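Local structure of alpha-1,3-glucanase (Bacillus circulans, 5ZRU) at residues Arg20-Asp25 with Val168-Ile173; Ala64-Arg69 with Ile154-Ser159; Asn185-Thr190 with Val214-Ile219; Asn244-Gly249 with Gln276-His281. The protein hydrolyses alpha-1,3-glucan, this chain being the catalytic unit of a larger family GH87 enzyme that probably also binds carbohydrate. One frame throughout, in Å; residues are numbered along the deposited sequence.

Contact 1. Residues Arg20-Asp25 with Val168-Ile173; sequences RYDTDD and VDFLEI. With CA (calcium ion), chain M.
Arg20 lays its guanidinium flat over one face of the Phe170 ring. This is a cation-pi stack, with Arg20 CZ 3.8 Å from the Phe170 ring centroid. CG of Arg20 is anti to the backbone N, and a bend at chi3 (-56°) sets NE over the ring centre. At the guanidinium edge, NE and NH2 both bond OE2 of Glu172 from the same face of its carboxylate; Arg20 NH2 is the closer, 2.9 Å from Glu172 OE2. Arg20 NH1 reaches OD2 of Asp22 at 3.3 Å, a longer salt bridge. An alanine in place of Arg20 would probably leave Phe170 without its stacked cation and take one salt-bridge partner from Asp22 OD2 and from Glu172 OE2, which keeps Arg371 as partner.

Tyr21 forms an antiparallel hydrogen-bonded pair with Leu171. Tyr21 N lies 2.7 Å from Leu171 O, and CD1 of its ring is 3.8 Å from Ile173 CD1. Asp22 OD1, Thr23 OG1 and Asp169 OD1 bind one calcium ion. Asp169 OD1 lies 2.4 Å from the calcium ion, and its OD2 forms a salt bridge with Arg80. Thr23 OG1 also donates to Asp169 O at 2.9 Å. Ser50, Arg53 and a water complete the site.

Asp169 and Phe170 form a classic beta bulge opposite Arg80. Strand 166-174 pairs with strands 19-21, 53-57 and 76-82, and Trp66 of strand 63-67 packs on Leu171.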
# COMPACT_ATOMS: atom_id res chain seq x y z
N ARG A 20 -4.39 -14.23 -9.66
CA ARG A 20 -5.56 -13.88 -8.87
C ARG A 20 -6.78 -14.70 -9.27
O ARG A 20 -7.05 -14.89 -10.46
CB ARG A 20 -5.92 -12.40 -9.00
CG ARG A 20 -7.15 -12.13 -8.17
CD ARG A 20 -7.43 -10.72 -7.98
NE ARG A 20 -6.30 -10.03 -7.38
CZ ARG A 20 -6.32 -8.73 -7.14
NH1 ARG A 20 -7.42 -8.05 -7.45
NH2 ARG A 20 -5.27 -8.13 -6.61
N TYR A 21 -7.49 -15.17 -8.26
CA TYR A 21 -8.80 -15.80 -8.40
C TYR A 21 -9.80 -14.84 -7.76
O TYR A 21 -9.94 -14.81 -6.54
CB TYR A 21 -8.79 -17.18 -7.74
CG TYR A 21 -7.96 -18.14 -8.57
CD1 TYR A 21 -6.57 -18.17 -8.46
CD2 TYR A 21 -8.57 -18.95 -9.51
CE1 TYR A 21 -5.82 -19.01 -9.26
CE2 TYR A 21 -7.83 -19.80 -10.30
CZ TYR A 21 -6.46 -19.83 -10.17
OH TYR A 21 -5.75 -20.68 -10.98
N ASP A 22 -10.48 -14.04 -8.59
CA ASP A 22 -11.26 -12.91 -8.08
C ASP A 22 -12.74 -13.27 -8.03
O ASP A 22 -13.16 -14.39 -8.32
CB ASP A 22 -11.03 -11.64 -8.92
CG ASP A 22 -11.08 -10.34 -8.07
OD1 ASP A 22 -11.96 -10.22 -7.17
OD2 ASP A 22 -10.24 -9.43 -8.30
N THR A 23 -13.53 -12.26 -7.67
CA THR A 23 -14.92 -12.48 -7.26
C THR A 23 -15.72 -13.18 -8.34
O THR A 23 -16.44 -14.16 -8.07
CB THR A 23 -15.56 -11.15 -6.88
OG1 THR A 23 -14.82 -10.55 -5.81
CG2 THR A 23 -16.99 -11.35 -6.45
N ASP A 24 -15.61 -12.72 -9.58
CA ASP A 24 -16.45 -13.26 -10.64
C ASP A 24 -15.97 -14.61 -11.16
O ASP A 24 -16.73 -15.30 -11.84
CB ASP A 24 -16.55 -12.25 -11.79
CG ASP A 24 -17.25 -10.96 -11.37
OD1 ASP A 24 -18.35 -11.05 -10.79
OD2 ASP A 24 -16.70 -9.87 -11.62
N ASP A 25 -14.73 -15.01 -10.84
CA ASP A 25 -14.24 -16.35 -11.17
C ASP A 25 -14.83 -17.42 -10.26
O ASP A 25 -14.66 -18.62 -10.55
CB ASP A 25 -12.71 -16.41 -11.07
CG ASP A 25 -12.01 -15.52 -12.08
OD1 ASP A 25 -12.50 -15.38 -13.22
OD2 ASP A 25 -10.93 -14.96 -11.73
N VAL A 168 -15.50 -12.62 1.19
CA VAL A 168 -14.28 -12.99 0.49
C VAL A 168 -14.21 -12.22 -0.82
O VAL A 168 -15.10 -12.34 -1.66
CB VAL A 168 -14.19 -14.51 0.23
CG1 VAL A 168 -12.88 -14.85 -0.45
CG2 VAL A 168 -14.31 -15.26 1.55
N ASP A 169 -13.12 -11.47 -0.99
CA ASP A 169 -12.89 -10.71 -2.22
C ASP A 169 -12.18 -11.57 -3.27
O ASP A 169 -12.72 -11.83 -4.35
CB ASP A 169 -12.07 -9.45 -1.88
CG ASP A 169 -11.99 -8.45 -3.01
OD1 ASP A 169 -12.58 -8.69 -4.08
OD2 ASP A 169 -11.31 -7.42 -2.81
N PHE A 170 -10.98 -12.06 -2.95
CA PHE A 170 -10.24 -12.87 -3.91
C PHE A 170 -9.25 -13.75 -3.17
O PHE A 170 -8.97 -13.55 -1.98
CB PHE A 170 -9.52 -12.00 -4.95
CG PHE A 170 -8.55 -10.99 -4.37
CD1 PHE A 170 -7.32 -11.38 -3.88
CD2 PHE A 170 -8.86 -9.64 -4.36
CE1 PHE A 170 -6.41 -10.44 -3.34
CE2 PHE A 170 -7.97 -8.69 -3.84
CZ PHE A 170 -6.75 -9.10 -3.33
N LEU A 171 -8.71 -14.72 -3.90
CA LEU A 171 -7.50 -15.44 -3.52
C LEU A 171 -6.39 -15.11 -4.51
O LEU A 171 -6.64 -14.88 -5.69
CB LEU A 171 -7.73 -16.95 -3.51
CG LEU A 171 -8.90 -17.50 -2.68
CD1 LEU A 171 -8.95 -19.03 -2.78
CD2 LEU A 171 -8.75 -17.05 -1.24
N GLU A 172 -5.16 -15.10 -4.01
CA GLU A 172 -3.97 -15.09 -4.84
C GLU A 172 -3.15 -16.33 -4.51
O GLU A 172 -2.95 -16.64 -3.33
CB GLU A 172 -3.17 -13.79 -4.64
CG GLU A 172 -3.82 -12.61 -5.35
CD GLU A 172 -3.21 -11.26 -5.02
OE1 GLU A 172 -2.48 -11.15 -4.02
OE2 GLU A 172 -3.46 -10.31 -5.79
N ILE A 173 -2.74 -17.07 -5.53
CA ILE A 173 -2.20 -18.41 -5.35
C ILE A 173 -0.87 -18.49 -6.08
O ILE A 173 -0.76 -18.06 -7.23
CB ILE A 173 -3.18 -19.49 -5.85
CG1 ILE A 173 -4.50 -19.40 -5.09
CG2 ILE A 173 -2.59 -20.88 -5.67
CD1 ILE A 173 -5.57 -20.41 -5.54
CA CA M . -13.79 -8.34 -6.07
O HOH W 1 -14.12 -8.39 -8.52

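Contact 2. Residues Ala64-Arg69 with Ile154-Ser159; sequences AQWTIR and IRIQKS
Arg155 grips a single atom of Gln65, the amide oxygen OE1, with two nitrogens. Arg155 NE is 2.6 Å from Gln65 OE1, and Arg155 NH2 is 2.8 Å from the same Gln65 OE1. The oxygen lies in the guanidinium plane, and the amide is turned only 27° from that plane. Both side chains stand on one face of the sheet with CG anti to the backbone N. A bend at chi3 (-62°) in Arg155 swings NE round to the oxygen. On its other side, Arg155 NH1 donates to Gln157 OE1 at 3.1 Å. Three bonds near its plane fix the rotation of the guanidinium. Tyr63 adds a cation-pi contact.

Gln65 and Arg155 are an antiparallel non-hydrogen-bonded pair. Hydrogen-bonded pairs flank them, Ala64 with Ile156 and Trp66 with Ile154. Ile156 N meets Ala64 O at 2.8 Å, and Trp66 N meets Ile154 O at 2.9 Å.

On the other face of this strand pair the side chains are mostly apolar. The indole of Trp66 turns an edge to Ile156, with Trp66 CZ3 4.0 Å from Ile156 CG1. Ile154 CG2 touches CB of Trp66 and lies 4.3 Å from Ile68 CD1. Trp66 NE1 probably donates to Asp22 O.

Strands 63-67 and 153-157 lie inside a five-strand antiparallel sheet, between strands 27-29 and 93-100. Trp66 and Ile156 pack on Val168, Trp66 also on Leu171, and Ile68 in the following loop on Ile173. Two antiparallel sheets face to face fit the beta-sandwich of galactose-binding-like domains, the clan to which this region belongs.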
# COMPACT_ATOMS: atom_id res chain seq x y z
N ALA A 64 -17.52 -19.71 -1.36
CA ALA A 64 -17.00 -19.32 -2.66
C ALA A 64 -15.95 -20.36 -3.07
O ALA A 64 -15.12 -20.77 -2.25
CB ALA A 64 -16.37 -17.93 -2.63
N GLN A 65 -15.99 -20.77 -4.33
CA GLN A 65 -15.15 -21.86 -4.79
C GLN A 65 -14.55 -21.51 -6.14
O GLN A 65 -15.24 -20.98 -7.02
CB GLN A 65 -15.97 -23.16 -4.86
CG GLN A 65 -15.24 -24.38 -5.38
CD GLN A 65 -16.09 -25.63 -5.21
OE1 GLN A 65 -16.67 -25.86 -4.15
NE2 GLN A 65 -16.18 -26.44 -6.27
N TRP A 66 -13.26 -21.79 -6.30
CA TRP A 66 -12.55 -21.54 -7.54
C TRP A 66 -11.95 -22.84 -8.06
O TRP A 66 -11.61 -23.74 -7.28
CB TRP A 66 -11.42 -20.53 -7.35
CG TRP A 66 -11.85 -19.13 -7.08
CD1 TRP A 66 -12.04 -18.15 -8.00
CD2 TRP A 66 -12.12 -18.54 -5.81
NE1 TRP A 66 -12.42 -16.98 -7.39
CE2 TRP A 66 -12.47 -17.20 -6.04
CE3 TRP A 66 -12.10 -19.02 -4.49
CZ2 TRP A 66 -12.81 -16.33 -5.00
CZ3 TRP A 66 -12.45 -18.16 -3.47
CH2 TRP A 66 -12.79 -16.83 -3.73
N THR A 67 -11.79 -22.93 -9.38
CA THR A 67 -11.08 -24.03 -10.01
C THR A 67 -9.76 -23.52 -10.56
O THR A 67 -9.73 -22.55 -11.33
CB THR A 67 -11.90 -24.66 -11.13
OG1 THR A 67 -13.16 -25.09 -10.61
CG2 THR A 67 -11.18 -25.88 -11.70
N ILE A 68 -8.66 -24.17 -10.17
CA ILE A 68 -7.33 -23.73 -10.59
C ILE A 68 -7.22 -23.83 -12.11
O ILE A 68 -7.60 -24.84 -12.71
CB ILE A 68 -6.26 -24.57 -9.90
CG1 ILE A 68 -6.45 -24.51 -8.38
CG2 ILE A 68 -4.87 -24.11 -10.30
CD1 ILE A 68 -6.34 -23.08 -7.83
N ARG A 69 -6.70 -22.78 -12.73
CA ARG A 69 -6.59 -22.69 -14.18
C ARG A 69 -5.40 -23.49 -14.70
O ARG A 69 -4.46 -23.79 -13.96
CB ARG A 69 -6.42 -21.23 -14.60
CG ARG A 69 -7.52 -20.28 -14.17
CD ARG A 69 -7.11 -18.86 -14.53
NE ARG A 69 -8.03 -17.90 -13.95
CZ ARG A 69 -7.72 -17.07 -12.96
NH1 ARG A 69 -6.49 -17.07 -12.45
NH2 ARG A 69 -8.64 -16.24 -12.50
N ILE A 154 -10.68 -25.12 -4.94
CA ILE A 154 -10.44 -24.64 -3.59
C ILE A 154 -11.67 -23.85 -3.17
O ILE A 154 -12.14 -22.96 -3.90
CB ILE A 154 -9.14 -23.81 -3.49
CG1 ILE A 154 -8.97 -23.25 -2.06
CG2 ILE A 154 -9.10 -22.75 -4.58
CD1 ILE A 154 -7.55 -22.71 -1.76
N ARG A 155 -12.24 -24.23 -2.03
CA ARG A 155 -13.48 -23.65 -1.54
C ARG A 155 -13.19 -22.97 -0.22
O ARG A 155 -12.51 -23.54 0.65
CB ARG A 155 -14.56 -24.72 -1.35
CG ARG A 155 -15.80 -24.20 -0.63
CD ARG A 155 -16.81 -25.30 -0.36
NE ARG A 155 -17.32 -25.90 -1.59
CZ ARG A 155 -18.46 -26.57 -1.67
NH1 ARG A 155 -19.22 -26.73 -0.59
NH2 ARG A 155 -18.83 -27.09 -2.82
N ILE A 156 -13.68 -21.74 -0.07
CA ILE A 156 -13.68 -21.01 1.19
C ILE A 156 -15.11 -21.06 1.73
O ILE A 156 -16.03 -20.58 1.06
CB ILE A 156 -13.22 -19.56 1.01
CG1 ILE A 156 -11.88 -19.48 0.26
CG2 ILE A 156 -13.14 -18.86 2.37
CD1 ILE A 156 -10.74 -20.28 0.89
N GLN A 157 -15.30 -21.61 2.92
CA GLN A 157 -16.65 -21.86 3.40
C GLN A 157 -16.80 -21.44 4.86
O GLN A 157 -15.92 -21.69 5.69
CB GLN A 157 -17.00 -23.35 3.24
CG GLN A 157 -18.38 -23.73 3.78
CD GLN A 157 -18.82 -25.12 3.34
OE1 GLN A 157 -18.66 -25.49 2.18
NE2 GLN A 157 -19.37 -25.89 4.27
N LYS A 158 -17.92 -20.79 5.16
CA LYS A 158 -18.26 -20.48 6.54
C LYS A 158 -18.82 -21.72 7.24
O LYS A 158 -19.67 -22.43 6.68
CB LYS A 158 -19.26 -19.34 6.60
CG LYS A 158 -19.71 -19.03 8.01
CD LYS A 158 -20.71 -17.88 8.07
CE LYS A 158 -21.46 -17.87 9.41
NZ LYS A 158 -20.57 -17.57 10.60
N SER A 159 -18.35 -21.98 8.45
CA SER A 159 -18.75 -23.15 9.20
C SER A 159 -19.84 -22.79 10.20
O SER A 159 -20.40 -21.69 10.17
CB SER A 159 -17.53 -23.75 9.93
OG SER A 159 -17.19 -22.96 11.06

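Contact 3. Residues Asn185-Thr190 with Val214-Ile219; sequences NSVSVT and VTSGKI. With SO4 (sulfate ion), chain E.
Lys218 runs past Asn185, and every atom of its side chain from CB to NZ meets that residue. CB starts against the carbonyl oxygen of Asn185. Lys218 CG comes closest to it, 3.1 Å from Asn185 O. Its CG is anti to the carbonyl carbon (chi1 -67°), and the chain beyond is fully extended. Lys218 CD is still 3.3 Å from Asn185 O and also touches Val187 CG1; the Lys218 and Val187 side chains cross at about a right angle. Lys218 CE rests 3.3 Å from Asn185 OD1. At the tip, Lys218 NZ donates to water 2 at 2.7 Å, and that water donates to Ser186 O at 3.0 Å. An alanine in place of Lys218 would probably open a gap beside Asn185 and leave water 2 without its donor.

Val187 N bonds Ile219 O at 2.8 Å, which ties the backbones together. Beside this bond, CB of Ser186 packs on CB of Ile219. Gly217, with positive phi, is where the chain leaves helix 203-216. Further on, Ser188 OG accepts from Thr190 N in an ST turn and donates to O2 of a sulfate, which probably came from the crystallisation liquor and is also bonded by Arg182.

Strand 187-188, helix 203-216 and the parallel strand 220-222 follow one another here. Val187 and Val189 pack on the helix, and Val214 touches Ile245. The arrangement is consistent with the helix that covers the N-terminal end of the beta-helix in pectate lyase-like folds.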
# COMPACT_ATOMS: atom_id res chain seq x y z
N ASN A 185 29.16 -19.10 6.81
CA ASN A 185 29.83 -18.19 7.74
C ASN A 185 28.93 -17.02 8.12
O ASN A 185 29.34 -15.85 8.12
CB ASN A 185 31.16 -17.70 7.16
CG ASN A 185 32.20 -17.43 8.24
OD1 ASN A 185 32.22 -18.10 9.28
ND2 ASN A 185 33.07 -16.46 7.99
N SER A 186 27.67 -17.33 8.42
CA SER A 186 26.72 -16.37 8.95
C SER A 186 26.51 -16.65 10.43
O SER A 186 26.99 -17.64 10.97
CB SER A 186 25.39 -16.45 8.20
OG SER A 186 24.82 -17.75 8.32
N VAL A 187 25.79 -15.75 11.09
CA VAL A 187 25.29 -16.00 12.43
C VAL A 187 23.78 -16.07 12.31
O VAL A 187 23.18 -15.39 11.47
CB VAL A 187 25.70 -14.92 13.46
CG1 VAL A 187 27.23 -14.85 13.59
CG2 VAL A 187 25.14 -13.57 13.08
N SER A 188 23.17 -16.92 13.13
CA SER A 188 21.72 -17.08 13.13
C SER A 188 21.16 -16.61 14.47
O SER A 188 21.83 -16.72 15.50
CB SER A 188 21.32 -18.54 12.88
OG SER A 188 19.92 -18.74 13.09
N VAL A 189 19.93 -16.09 14.45
CA VAL A 189 19.31 -15.70 15.71
C VAL A 189 19.16 -16.90 16.63
O VAL A 189 19.16 -16.75 17.86
CB VAL A 189 17.94 -15.03 15.45
CG1 VAL A 189 18.13 -13.69 14.74
CG2 VAL A 189 17.02 -15.98 14.67
N THR A 190 19.04 -18.11 16.08
CA THR A 190 18.92 -19.28 16.95
C THR A 190 20.25 -19.64 17.61
O THR A 190 20.25 -20.37 18.61
CB THR A 190 18.37 -20.48 16.18
OG1 THR A 190 19.24 -20.80 15.09
CG2 THR A 190 16.98 -20.17 15.63
N VAL A 214 27.53 -7.72 13.62
CA VAL A 214 28.29 -6.50 13.39
C VAL A 214 29.74 -6.70 13.81
O VAL A 214 30.67 -6.29 13.10
CB VAL A 214 27.64 -5.32 14.12
CG1 VAL A 214 28.58 -4.11 14.13
CG2 VAL A 214 26.32 -4.95 13.45
N THR A 215 29.97 -7.35 14.95
CA THR A 215 31.33 -7.58 15.42
C THR A 215 32.10 -8.49 14.46
O THR A 215 33.28 -8.26 14.20
CB THR A 215 31.31 -8.18 16.83
OG1 THR A 215 30.92 -7.16 17.77
CG2 THR A 215 32.68 -8.72 17.22
N SER A 216 31.44 -9.51 13.91
CA SER A 216 32.14 -10.50 13.10
C SER A 216 32.11 -10.18 11.61
O SER A 216 32.81 -10.86 10.84
CB SER A 216 31.54 -11.89 13.32
OG SER A 216 30.19 -11.92 12.91
N GLY A 217 31.36 -9.18 11.19
CA GLY A 217 31.16 -8.93 9.78
C GLY A 217 30.39 -10.02 9.06
O GLY A 217 30.55 -10.18 7.85
N LYS A 218 29.57 -10.79 9.77
CA LYS A 218 28.84 -11.90 9.17
C LYS A 218 27.40 -11.51 8.87
O LYS A 218 26.83 -10.61 9.50
CB LYS A 218 28.86 -13.12 10.10
CG LYS A 218 30.25 -13.74 10.27
CD LYS A 218 30.20 -14.92 11.22
CE LYS A 218 31.57 -15.59 11.33
NZ LYS A 218 31.54 -16.73 12.29
N ILE A 219 26.81 -12.20 7.89
CA ILE A 219 25.38 -12.09 7.64
C ILE A 219 24.60 -12.54 8.87
O ILE A 219 24.96 -13.52 9.53
CB ILE A 219 24.99 -12.93 6.41
CG1 ILE A 219 25.55 -12.33 5.13
CG2 ILE A 219 23.47 -13.13 6.30
CD1 ILE A 219 25.50 -13.31 3.97
S SO4 E . 19.87 -22.34 11.48
O1 SO4 E . 19.38 -22.82 10.18
O2 SO4 E . 19.90 -20.88 11.50
O3 SO4 E . 21.21 -22.86 11.71
O4 SO4 E . 18.96 -22.82 12.53
O HOH W 2 29.73 -18.61 11.62

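Contact 4. Residues Asn244-Gly249 with Gln276-His281; sequences NITIMG and QLDFSH. With ZN (zinc ion), chain F; CA (calcium ion), chain L.
Two neighbouring strands of a parallel beta-helix stack here, Ile245 paired with Leu277 and Met248 with Ser280. The backbones bond in step all along. Ile247 N meets Asp278 O at 2.8 Å, and Ile247 O receives Ser280 N at 3.0 Å. Before the strands begin, Asn244 extends the pattern, its OD1 2.9 Å from Gln276 N.

On one face, Ile247 CB lies 3.8 Å from Phe279 CD2. Phe301 meets the same ring edge-to-face. On the other face, Thr246 and Asp278 lie side by side. CG of Asp278 is anti to the backbone N (chi1 -173°). Its OD2 binds the zinc ion at 2.0 Å; OD1 is farther from the zinc, at 2.6 Å. His312, water 5 and His3, a residue left from the expression construct, are the other zinc ligands. Ser280 OG lies 3.1 Å from water 5, and water 4 sits between Ile247 O, Asp278 OD2 and Ser280 OG. Met248 CG touches Ser280 OG. The chain turns a corner at His281, whose NE2 lies 2.2 Å from an ion modelled as calcium, short enough to make its identity doubtful.

Parallel strands of successive coils stacked in register fit the right-handed beta-helix of the pectate lyase-like clan, to which this D2 region belongs.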
# COMPACT_ATOMS: atom_id res chain seq x y z
N ASN A 244 27.70 -1.43 8.14
CA ASN A 244 27.05 -2.28 7.16
C ASN A 244 26.45 -3.50 7.84
O ASN A 244 27.04 -4.07 8.76
CB ASN A 244 28.04 -2.72 6.07
CG ASN A 244 28.74 -1.55 5.42
OD1 ASN A 244 28.12 -0.78 4.69
ND2 ASN A 244 30.05 -1.42 5.66
N ILE A 245 25.28 -3.93 7.37
CA ILE A 245 24.69 -5.14 7.94
C ILE A 245 23.78 -5.78 6.90
O ILE A 245 23.07 -5.10 6.15
CB ILE A 245 23.95 -4.85 9.27
CG1 ILE A 245 23.54 -6.17 9.95
CG2 ILE A 245 22.73 -3.92 9.06
CD1 ILE A 245 23.02 -5.98 11.37
N THR A 246 23.83 -7.11 6.83
CA THR A 246 22.93 -7.90 6.00
C THR A 246 22.10 -8.80 6.90
O THR A 246 22.65 -9.53 7.73
CB THR A 246 23.73 -8.73 4.99
OG1 THR A 246 24.42 -7.83 4.11
CG2 THR A 246 22.79 -9.63 4.17
N ILE A 247 20.78 -8.73 6.74
CA ILE A 247 19.84 -9.54 7.52
C ILE A 247 18.93 -10.25 6.54
O ILE A 247 18.25 -9.60 5.73
CB ILE A 247 19.02 -8.68 8.49
CG1 ILE A 247 19.94 -7.91 9.45
CG2 ILE A 247 17.97 -9.55 9.21
CD1 ILE A 247 19.25 -6.77 10.18
N MET A 248 18.91 -11.58 6.59
CA MET A 248 18.17 -12.34 5.60
C MET A 248 17.39 -13.46 6.28
O MET A 248 17.95 -14.21 7.07
CB MET A 248 19.10 -12.95 4.53
CG MET A 248 18.35 -13.57 3.35
SD MET A 248 19.43 -14.54 2.26
CE MET A 248 19.69 -15.99 3.27
N GLY A 249 16.10 -13.57 5.94
CA GLY A 249 15.29 -14.67 6.41
C GLY A 249 15.28 -15.82 5.42
O GLY A 249 16.00 -15.82 4.42
N GLN A 276 25.61 0.53 4.32
CA GLN A 276 24.69 -0.22 3.48
C GLN A 276 24.02 -1.31 4.30
O GLN A 276 24.70 -2.19 4.84
CB GLN A 276 25.41 -0.82 2.28
CG GLN A 276 24.51 -1.63 1.39
CD GLN A 276 25.26 -2.27 0.25
OE1 GLN A 276 26.17 -3.07 0.47
NE2 GLN A 276 24.91 -1.90 -0.97
N LEU A 277 22.70 -1.27 4.37
CA LEU A 277 21.96 -2.39 4.91
C LEU A 277 21.30 -3.15 3.77
O LEU A 277 20.96 -2.57 2.73
CB LEU A 277 20.92 -1.93 5.94
CG LEU A 277 19.71 -1.10 5.52
CD1 LEU A 277 18.56 -2.01 5.13
CD2 LEU A 277 19.29 -0.16 6.65
N ASP A 278 21.17 -4.46 3.95
CA ASP A 278 20.46 -5.33 3.01
C ASP A 278 19.57 -6.23 3.85
O ASP A 278 20.08 -7.05 4.63
CB ASP A 278 21.42 -6.16 2.14
CG ASP A 278 20.68 -6.93 1.05
OD1 ASP A 278 20.29 -6.32 0.05
OD2 ASP A 278 20.45 -8.14 1.21
N PHE A 279 18.26 -6.04 3.73
CA PHE A 279 17.29 -6.72 4.58
C PHE A 279 16.31 -7.41 3.65
O PHE A 279 15.72 -6.75 2.78
CB PHE A 279 16.58 -5.70 5.49
CG PHE A 279 15.70 -6.31 6.53
CD1 PHE A 279 14.46 -6.85 6.19
CD2 PHE A 279 16.09 -6.32 7.87
CE1 PHE A 279 13.63 -7.41 7.17
CE2 PHE A 279 15.27 -6.89 8.85
CZ PHE A 279 14.05 -7.43 8.49
N SER A 280 16.12 -8.72 3.81
CA SER A 280 15.34 -9.41 2.79
C SER A 280 14.71 -10.68 3.33
O SER A 280 15.16 -11.25 4.33
CB SER A 280 16.18 -9.76 1.56
OG SER A 280 17.20 -10.70 1.87
N HIS A 281 13.65 -11.12 2.63
CA HIS A 281 13.14 -12.49 2.67
C HIS A 281 12.49 -12.81 4.02
O HIS A 281 12.70 -13.88 4.60
CB HIS A 281 14.22 -13.49 2.30
CG HIS A 281 14.50 -13.50 0.83
ND1 HIS A 281 13.54 -13.81 -0.10
CD2 HIS A 281 15.61 -13.18 0.13
CE1 HIS A 281 14.05 -13.71 -1.31
NE2 HIS A 281 15.30 -13.32 -1.20
ZN ZN F . 19.76 -8.82 -0.55
CA CA L . 16.85 -13.24 -2.73
O HOH W 3 25.02 -5.06 3.95
O HOH W 4 19.34 -9.76 3.18
O HOH W 5 19.67 -10.88 -0.03
O HOH W 6 16.60 -11.75 -4.36
O HOH W 7 18.80 -12.46 -1.62

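From the N terminus, the chain first opens contact 1 at Arg20-Asp25 and then contact 2 at Ala64-Arg69. Contact 2 closes first, at Ile154-Ser159, and contact 1 closes just after it, at Val168-Ile173. Contact 2 is thus nested within the loop of contact 1. The two touch through the Asp25-Arg69 salt bridge and together join the sheets of the N-terminal D1 region. Contact 3 then closes a short loop across helix 203-216, and contact 4 closes the next one. These two follow in series and touch where Ile219 packs on Thr246. They build the start of the beta-helix, with centres about 33 to 44 Å from those of contacts 1 and 2.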